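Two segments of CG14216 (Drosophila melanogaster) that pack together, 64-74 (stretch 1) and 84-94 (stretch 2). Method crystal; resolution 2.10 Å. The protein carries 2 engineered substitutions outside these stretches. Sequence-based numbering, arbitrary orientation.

Stretch 1 (64-74) KYEDIYRDLES
Stretch 2, residues 84-94: GLLHMLDRNRR

Two nearly antiparallel helices pack through apolar and CH-pi contacts, with no hydrogen bond or salt bridge between them. Helix 65-74 follows Lys64 at its N-cap, and helix 85-94 follows Gly84. Gly84 has phi/psi 98/-3, where a CB would jam against the preceding carbonyl O. Both helices carry regular i to i+4 backbone hydrogen bonds. Their axes approach to 8.9 Å, with 161° between their N-to-C directions. The register sets Tyr65 CA 5.5 Å from Arg93 CA, and Tyr69 CA 6.0 Å from Leu86 CA. The contact buries 579 Å², both sides summed.

Leu89 is the central knob. Its CA-to-CB bond points toward stretch 1, and its side chain (m, t) sits among Tyr65, Ile68, Tyr69 and Leu72. Leu89 CD2 lies 3.8 Å from Ile68 CG2 and 4.1 Å from Tyr65 CD1. Leu89 CD1 meets Leu72 CD1 at 3.7 Å. Leu72 (m, t) also reaches Leu85, CD1 to CD1 4.1 Å. These branched aliphatic side chains fill the buried space without needing polar partners.

Two tyrosines offer flat rings to the second helix. Tyr65 has chi1 -68° and chi2 -67°. Asn92 CB lies over its face, 3.5 Å from the ring centroid, and Leu89 CD2 is at its edge. The Tyr65 hydroxyl is hydrogen-bonded elsewhere in the structure. Asn92 (m, chi2 -16°) accepts Arg91 NE at OD1, 2.8 Å. Tyr69 has chi1 -177° and chi2 104°. Leu86 CD2 covers its face at 3.9 Å from the centroid, while Tyr69 CE1 comes 3.2 Å from Leu86 O.

Glu66 and Arg93 are exposed and flank the contact. Glu66 CB touches Arg93 CD at 4.2 Å. Arg93 NH1 instead pairs within its own helix, in a salt bridge to Asp90 OD1 at 2.6 Å.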

ATOM      1  N   LYS A  64      -6.012  15.838   5.679  1.00 28.07           N
ATOM      2  CA  LYS A  64      -5.454  16.051   4.348  1.00 28.51           C
ATOM      3  C   LYS A  64      -3.928  16.054   4.384  1.00 28.27           C
ATOM      4  O   LYS A  64      -3.324  16.590   5.313  1.00 29.02           O
ATOM      5  CB  LYS A  64      -5.943  17.377   3.769  1.00 31.89           C
ATOM      6  CG  LYS A  64      -7.434  17.448   3.497  1.00 36.77           C
ATOM      7  CD  LYS A  64      -7.789  18.800   2.888  1.00 44.62           C
ATOM      8  CE  LYS A  64      -9.286  19.033   2.842  1.00 54.63           C
ATOM      9  NZ  LYS A  64      -9.618  20.408   2.377  1.00 59.69           N
ATOM     10  N   TYR A  65      -3.308  15.453   3.373  1.00 27.38           N
ATOM     11  CA  TYR A  65      -1.855  15.483   3.252  1.00 27.65           C
ATOM     12  C   TYR A  65      -1.377  16.929   3.216  1.00 29.06           C
ATOM     13  O   TYR A  65      -0.312  17.255   3.728  1.00 27.35           O
ATOM     14  CB  TYR A  65      -1.390  14.773   1.977  1.00 25.56           C
ATOM     15  CG  TYR A  65      -1.604  13.275   1.968  1.00 23.39           C
ATOM     16  CD1 TYR A  65      -0.893  12.443   2.825  1.00 22.47           C
ATOM     17  CD2 TYR A  65      -2.504  12.691   1.087  1.00 22.41           C
ATOM     18  CE1 TYR A  65      -1.083  11.069   2.813  1.00 21.63           C
ATOM     19  CE2 TYR A  65      -2.701  11.321   1.067  1.00 22.04           C
ATOM     20  CZ  TYR A  65      -1.985  10.514   1.932  1.00 20.77           C
ATOM     21  OH  TYR A  65      -2.179   9.150   1.911  1.00 21.57           O
ATOM     22  N   GLU A  66      -2.175  17.793   2.603  1.00 30.92           N
ATOM     23  CA  GLU A  66      -1.816  19.196   2.461  1.00 34.61           C
ATOM     24  C   GLU A  66      -1.721  19.879   3.825  1.00 33.90           C
ATOM     25  O   GLU A  66      -0.846  20.715   4.048  1.00 33.92           O
ATOM     26  CB  GLU A  66      -2.836  19.919   1.581  1.00 36.91           C
ATOM     27  CG  GLU A  66      -2.540  21.394   1.387  1.00 46.61           C
ATOM     28  CD  GLU A  66      -3.557  22.083   0.499  1.00 56.95           C
ATOM     29  OE1 GLU A  66      -4.542  21.425   0.099  1.00 53.35           O
ATOM     30  OE2 GLU A  66      -3.370  23.283   0.202  1.00 68.55           O
ATOM     31  N   ASP A  67      -2.619  19.518   4.735  1.00 30.79           N
ATOM     32  CA  ASP A  67      -2.624  20.108   6.068  1.00 33.06           C
ATOM     33  C   ASP A  67      -1.475  19.581   6.919  1.00 32.96           C
ATOM     34  O   ASP A  67      -0.903  20.318   7.716  1.00 33.43           O
ATOM     35  CB  ASP A  67      -3.957  19.851   6.766  1.00 32.86           C
ATOM     36  CG  ASP A  67      -5.081  20.681   6.185  1.00 34.00           C
ATOM     37  OD1 ASP A  67      -4.779  21.681   5.504  1.00 35.71           O
ATOM     38  OD2 ASP A  67      -6.259  20.335   6.407  1.00 35.62           O
ATOM     39  N   ILE A  68      -1.138  18.308   6.755  1.00 31.86           N
ATOM     40  CA  ILE A  68       0.006  17.744   7.459  1.00 30.78           C
ATOM     41  C   ILE A  68       1.273  18.426   6.959  1.00 31.17           C
ATOM     42  O   ILE A  68       2.176  18.726   7.734  1.00 32.14           O
ATOM     43  CB  ILE A  68       0.103  16.222   7.250  1.00 29.83           C
ATOM     44  CG1 ILE A  68      -1.137  15.537   7.838  1.00 29.33           C
ATOM     45  CG2 ILE A  68       1.375  15.677   7.887  1.00 29.17           C
ATOM     46  CD1 ILE A  68      -1.205  14.050   7.577  1.00 28.63           C
ATOM     47  N   TYR A  69       1.315  18.680   5.654  1.00 30.60           N
ATOM     48  CA  TYR A  69       2.428  19.375   5.016  1.00 32.15           C
ATOM     49  C   TYR A  69       2.629  20.760   5.627  1.00 34.17           C
ATOM     50  O   TYR A  69       3.740  21.128   6.001  1.00 33.62           O
ATOM     51  CB  TYR A  69       2.150  19.517   3.520  1.00 30.68           C
ATOM     52  CG  TYR A  69       3.269  20.153   2.728  1.00 31.81           C
ATOM     53  CD1 TYR A  69       4.098  19.383   1.925  1.00 31.24           C
ATOM     54  CD2 TYR A  69       3.490  21.524   2.770  1.00 35.08           C
ATOM     55  CE1 TYR A  69       5.119  19.955   1.191  1.00 31.83           C
ATOM     56  CE2 TYR A  69       4.514  22.109   2.038  1.00 33.44           C
ATOM     57  CZ  TYR A  69       5.323  21.316   1.249  1.00 33.71           C
ATOM     58  OH  TYR A  69       6.344  21.880   0.513  1.00 34.59           O
ATOM     59  N   ARG A  70       1.545  21.527   5.713  1.00 35.10           N
ATOM     60  CA  ARG A  70       1.593  22.866   6.289  1.00 38.28           C
ATOM     61  C   ARG A  70       2.053  22.790   7.733  1.00 37.08           C
ATOM     62  O   ARG A  70       2.850  23.611   8.184  1.00 38.11           O
ATOM     63  CB  ARG A  70       0.216  23.526   6.225  1.00 42.73           C
ATOM     64  CG  ARG A  70      -0.179  24.006   4.841  1.00 49.95           C
ATOM     65  CD  ARG A  70      -1.656  24.368   4.781  1.00 60.87           C
ATOM     66  NE  ARG A  70      -2.016  25.000   3.513  1.00 74.30           N
ATOM     67  CZ  ARG A  70      -2.038  26.314   3.306  1.00 86.33           C
ATOM     68  NH1 ARG A  70      -1.726  27.157   4.284  1.00 86.48           N
ATOM     69  NH2 ARG A  70      -2.378  26.790   2.116  1.00 92.69           N
ATOM     70  N   ASP A  71       1.556  21.787   8.448  1.00 36.21           N
ATOM     71  CA  ASP A  71       1.869  21.616   9.859  1.00 37.03           C
ATOM     72  C   ASP A  71       3.370  21.464  10.091  1.00 38.71           C
ATOM     73  O   ASP A  71       3.938  22.107  10.973  1.00 39.14           O
ATOM     74  CB  ASP A  71       1.142  20.393  10.411  1.00 36.91           C
ATOM     75  CG  ASP A  71       1.253  20.286  11.915  1.00 38.54           C
ATOM     76  OD1 ASP A  71       0.992  21.296  12.601  1.00 41.42           O
ATOM     77  OD2 ASP A  71       1.600  19.195  12.411  1.00 36.67           O
ATOM     78  N   LEU A  72       4.010  20.610   9.299  1.00 36.89           N
ATOM     79  CA  LEU A  72       5.428  20.333   9.474  1.00 36.87           C
ATOM     80  C   LEU A  72       6.272  21.484   8.939  1.00 38.77           C
ATOM     81  O   LEU A  72       7.383  21.721   9.408  1.00 39.63           O
ATOM     82  CB  LEU A  72       5.814  19.034   8.763  1.00 36.36           C
ATOM     83  CG  LEU A  72       5.110  17.758   9.235  1.00 35.64           C
ATOM     84  CD1 LEU A  72       5.630  16.556   8.464  1.00 32.57           C
ATOM     85  CD2 LEU A  72       5.290  17.553  10.733  1.00 37.06           C
ATOM     86  N   GLU A  73       5.740  22.191   7.951  1.00 38.35           N
ATOM     87  CA  GLU A  73       6.459  23.295   7.331  1.00 39.71           C
ATOM     88  C   GLU A  73       6.644  24.426   8.334  1.00 40.90           C
ATOM     89  O   GLU A  73       7.727  24.999   8.449  1.00 42.14           O
ATOM     90  CB  GLU A  73       5.698  23.799   6.104  1.00 39.67           C
ATOM     91  CG  GLU A  73       6.481  24.779   5.252  1.00 40.38           C
ATOM     92  CD  GLU A  73       5.713  25.225   4.024  1.00 41.11           C
ATOM     93  OE1 GLU A  73       4.462  25.243   4.073  1.00 39.65           O
ATOM     94  OE2 GLU A  73       6.361  25.559   3.009  1.00 40.10           O
ATOM     95  N   SER A  74       5.579  24.736   9.067  1.00 41.70           N
ATOM     96  CA  SER A  74       5.619  25.800  10.061  1.00 41.91           C
ATOM     97  C   SER A  74       6.425  25.364  11.280  1.00 42.73           C
ATOM     98  O   SER A  74       7.073  26.185  11.922  1.00 42.92           O
ATOM     99  CB  SER A  74       4.203  26.208  10.475  1.00 41.14           C
ATOM    100  OG  SER A  74       3.510  25.128  11.073  1.00 42.41           O
ATOM    101  N   GLY A  84      13.024  14.507   4.124  1.00 36.94           N
ATOM    102  CA  GLY A  84      12.229  14.013   3.012  1.00 35.83           C
ATOM    103  C   GLY A  84      10.716  14.009   3.175  1.00 32.00           C
ATOM    104  O   GLY A  84      10.002  13.661   2.236  1.00 29.54           O
ATOM    105  N   LEU A  85      10.219  14.400   4.345  1.00 31.46           N
ATOM    106  CA  LEU A  85       8.789  14.294   4.629  1.00 29.94           C
ATOM    107  C   LEU A  85       7.931  15.238   3.789  1.00 28.64           C
ATOM    108  O   LEU A  85       6.832  14.877   3.386  1.00 26.42           O
ATOM    109  CB  LEU A  85       8.509  14.528   6.115  1.00 31.95           C
ATOM    110  CG  LEU A  85       9.182  13.563   7.095  1.00 33.52           C
ATOM    111  CD1 LEU A  85       8.508  13.640   8.459  1.00 32.54           C
ATOM    112  CD2 LEU A  85       9.150  12.137   6.574  1.00 32.50           C
ATOM    113  N   LEU A  86       8.415  16.445   3.526  1.00 29.95           N
ATOM    114  CA  LEU A  86       7.635  17.401   2.746  1.00 29.27           C
ATOM    115  C   LEU A  86       7.469  16.922   1.303  1.00 28.29           C
ATOM    116  O   LEU A  86       6.398  17.065   0.719  1.00 26.80           O
ATOM    117  CB  LEU A  86       8.263  18.796   2.794  1.00 32.37           C
ATOM    118  CG  LEU A  86       8.185  19.492   4.161  1.00 33.79           C
ATOM    119  CD1 LEU A  86       8.708  20.916   4.080  1.00 36.00           C
ATOM    120  CD2 LEU A  86       6.757  19.483   4.695  1.00 32.53           C
ATOM    121  N   HIS A  87       8.517  16.337   0.734  1.00 29.10           N
ATOM    122  CA  HIS A  87       8.414  15.796  -0.615  1.00 28.47           C
ATOM    123  C   HIS A  87       7.463  14.605  -0.634  1.00 27.42           C
ATOM    124  O   HIS A  87       6.646  14.474  -1.540  1.00 26.66           O
ATOM    125  CB  HIS A  87       9.776  15.372  -1.163  1.00 30.23           C
ATOM    126  CG  HIS A  87       9.687  14.628  -2.459  1.00 32.00           C
ATOM    127  ND1 HIS A  87       9.186  15.198  -3.609  1.00 31.52           N
ATOM    128  CD2 HIS A  87      10.017  13.355  -2.784  1.00 33.84           C
ATOM    129  CE1 HIS A  87       9.219  14.313  -4.590  1.00 30.79           C
ATOM    130  NE2 HIS A  87       9.721  13.187  -4.115  1.00 33.46           N
ATOM    131  N   MET A  88       7.569  13.741   0.370  1.00 26.29           N
ATOM    132  CA  MET A  88       6.675  12.596   0.477  1.00 25.94           C
ATOM    133  C   MET A  88       5.225  13.063   0.523  1.00 23.95           C
ATOM    134  O   MET A  88       4.371  12.529  -0.179  1.00 22.10           O
ATOM    135  CB  MET A  88       6.996  11.770   1.726  1.00 24.84           C
ATOM    136  CG  MET A  88       6.043  10.603   1.959  1.00 22.83           C
ATOM    137  SD  MET A  88       6.472   9.639   3.429  1.00 22.82           S
ATOM    138  CE  MET A  88       8.069   8.989   2.943  1.00 25.75           C
ATOM    139  N   LEU A  89       4.957  14.065   1.353  1.00 24.65           N
ATOM    140  CA  LEU A  89       3.605  14.568   1.535  1.00 24.55           C
ATOM    141  C   LEU A  89       3.105  15.245   0.262  1.00 23.59           C
ATOM    142  O   LEU A  89       1.922  15.189  -0.057  1.00 23.98           O
ATOM    143  CB  LEU A  89       3.557  15.541   2.716  1.00 25.20           C
ATOM    144  CG  LEU A  89       3.678  14.870   4.088  1.00 26.52           C
ATOM    145  CD1 LEU A  89       4.232  15.831   5.130  1.00 26.84           C
ATOM    146  CD2 LEU A  89       2.333  14.294   4.530  1.00 24.63           C
ATOM    147  N   ASP A  90       4.018  15.875  -0.466  1.00 24.66           N
ATOM    148  CA  ASP A  90       3.669  16.545  -1.712  1.00 25.63           C
ATOM    149  C   ASP A  90       3.292  15.518  -2.774  1.00 24.06           C
ATOM    150  O   ASP A  90       2.313  15.684  -3.493  1.00 25.42           O
ATOM    151  CB  ASP A  90       4.845  17.386  -2.203  1.00 27.28           C
ATOM    152  CG  ASP A  90       4.524  18.142  -3.471  1.00 28.50           C
ATOM    153  OD1 ASP A  90       3.504  18.865  -3.484  1.00 27.85           O
ATOM    154  OD2 ASP A  90       5.287  18.010  -4.454  1.00 30.01           O
ATOM    155  N   ARG A  91       4.076  14.450  -2.864  1.00 24.27           N
ATOM    156  CA  ARG A  91       3.795  13.368  -3.795  1.00 22.98           C
ATOM    157  C   ARG A  91       2.424  12.769  -3.476  1.00 22.09           C
ATOM    158  O   ARG A  91       1.627  12.503  -4.378  1.00 21.43           O
ATOM    159  CB  ARG A  91       4.894  12.306  -3.704  1.00 23.05           C
ATOM    160  CG  ARG A  91       4.832  11.224  -4.778  1.00 23.30           C
ATOM    161  CD  ARG A  91       3.888  10.087  -4.398  1.00 23.01           C
ATOM    162  NE  ARG A  91       4.026   9.725  -2.990  1.00 22.27           N
ATOM    163  CZ  ARG A  91       5.043   9.030  -2.483  1.00 21.61           C
ATOM    164  NH1 ARG A  91       6.024   8.612  -3.270  1.00 21.95           N
ATOM    165  NH2 ARG A  91       5.082   8.758  -1.180  1.00 21.27           N
ATOM    166  N   ASN A  92       2.144  12.589  -2.188  1.00 21.86           N
ATOM    167  CA  ASN A  92       0.880  12.005  -1.751  1.00 21.88           C
ATOM    168  C   ASN A  92      -0.307  12.894  -2.120  1.00 22.25           C
ATOM    169  O   ASN A  92      -1.337  12.410  -2.587  1.00 20.26           O
ATOM    170  CB  ASN A  92       0.896  11.760  -0.237  1.00 21.76           C
ATOM    171  CG  ASN A  92       1.922  10.715   0.179  1.00 21.30           C
ATOM    172  OD1 ASN A  92       2.431   9.961  -0.648  1.00 20.58           O
ATOM    173  ND2 ASN A  92       2.224  10.666   1.466  1.00 21.09           N
ATOM    174  N   ARG A  93      -0.153  14.196  -1.907  1.00 24.09           N
ATOM    175  CA  ARG A  93      -1.218  15.152  -2.181  1.00 25.10           C
ATOM    176  C   ARG A  93      -1.655  15.061  -3.639  1.00 24.64           C
ATOM    177  O   ARG A  93      -2.843  15.151  -3.948  1.00 25.93           O
ATOM    178  CB  ARG A  93      -0.752  16.578  -1.872  1.00 26.42           C
ATOM    179  CG  ARG A  93      -1.851  17.624  -2.015  1.00 29.71           C
ATOM    180  CD  ARG A  93      -1.290  19.026  -2.253  1.00 32.50           C
ATOM    181  NE  ARG A  93      -1.300  19.386  -3.672  1.00 32.99           N
ATOM    182  CZ  ARG A  93      -0.235  19.361  -4.473  1.00 31.07           C
ATOM    183  NH1 ARG A  93       0.956  19.003  -4.013  1.00 33.10           N
ATOM    184  NH2 ARG A  93      -0.359  19.707  -5.745  1.00 34.15           N
ATOM    185  N   ARG A  94      -0.691  14.875  -4.532  1.00 23.88           N
ATOM    186  CA  ARG A  94      -0.979  14.806  -5.961  1.00 23.94           C
ATOM    187  C   ARG A  94      -1.739  13.545  -6.329  1.00 23.85           C
ATOM    188  O   ARG A  94      -2.394  13.497  -7.367  1.00 24.42           O
ATOM    189  CB  ARG A  94       0.313  14.865  -6.768  1.00 24.74           C
ATOM    190  CG  ARG A  94       1.109  16.131  -6.550  1.00 27.50           C
ATOM    191  CD  ARG A  94       2.191  16.270  -7.593  1.00 26.25           C
ATOM    192  NE  ARG A  94       3.145  17.314  -7.251  1.00 28.00           N
ATOM    193  CZ  ARG A  94       4.067  17.778  -8.086  1.00 27.98           C
ATOM    194  NH1 ARG A  94       4.147  17.293  -9.316  1.00 23.27           N
ATOM    195  NH2 ARG A  94       4.901  18.731  -7.691  1.00 27.14           N
TER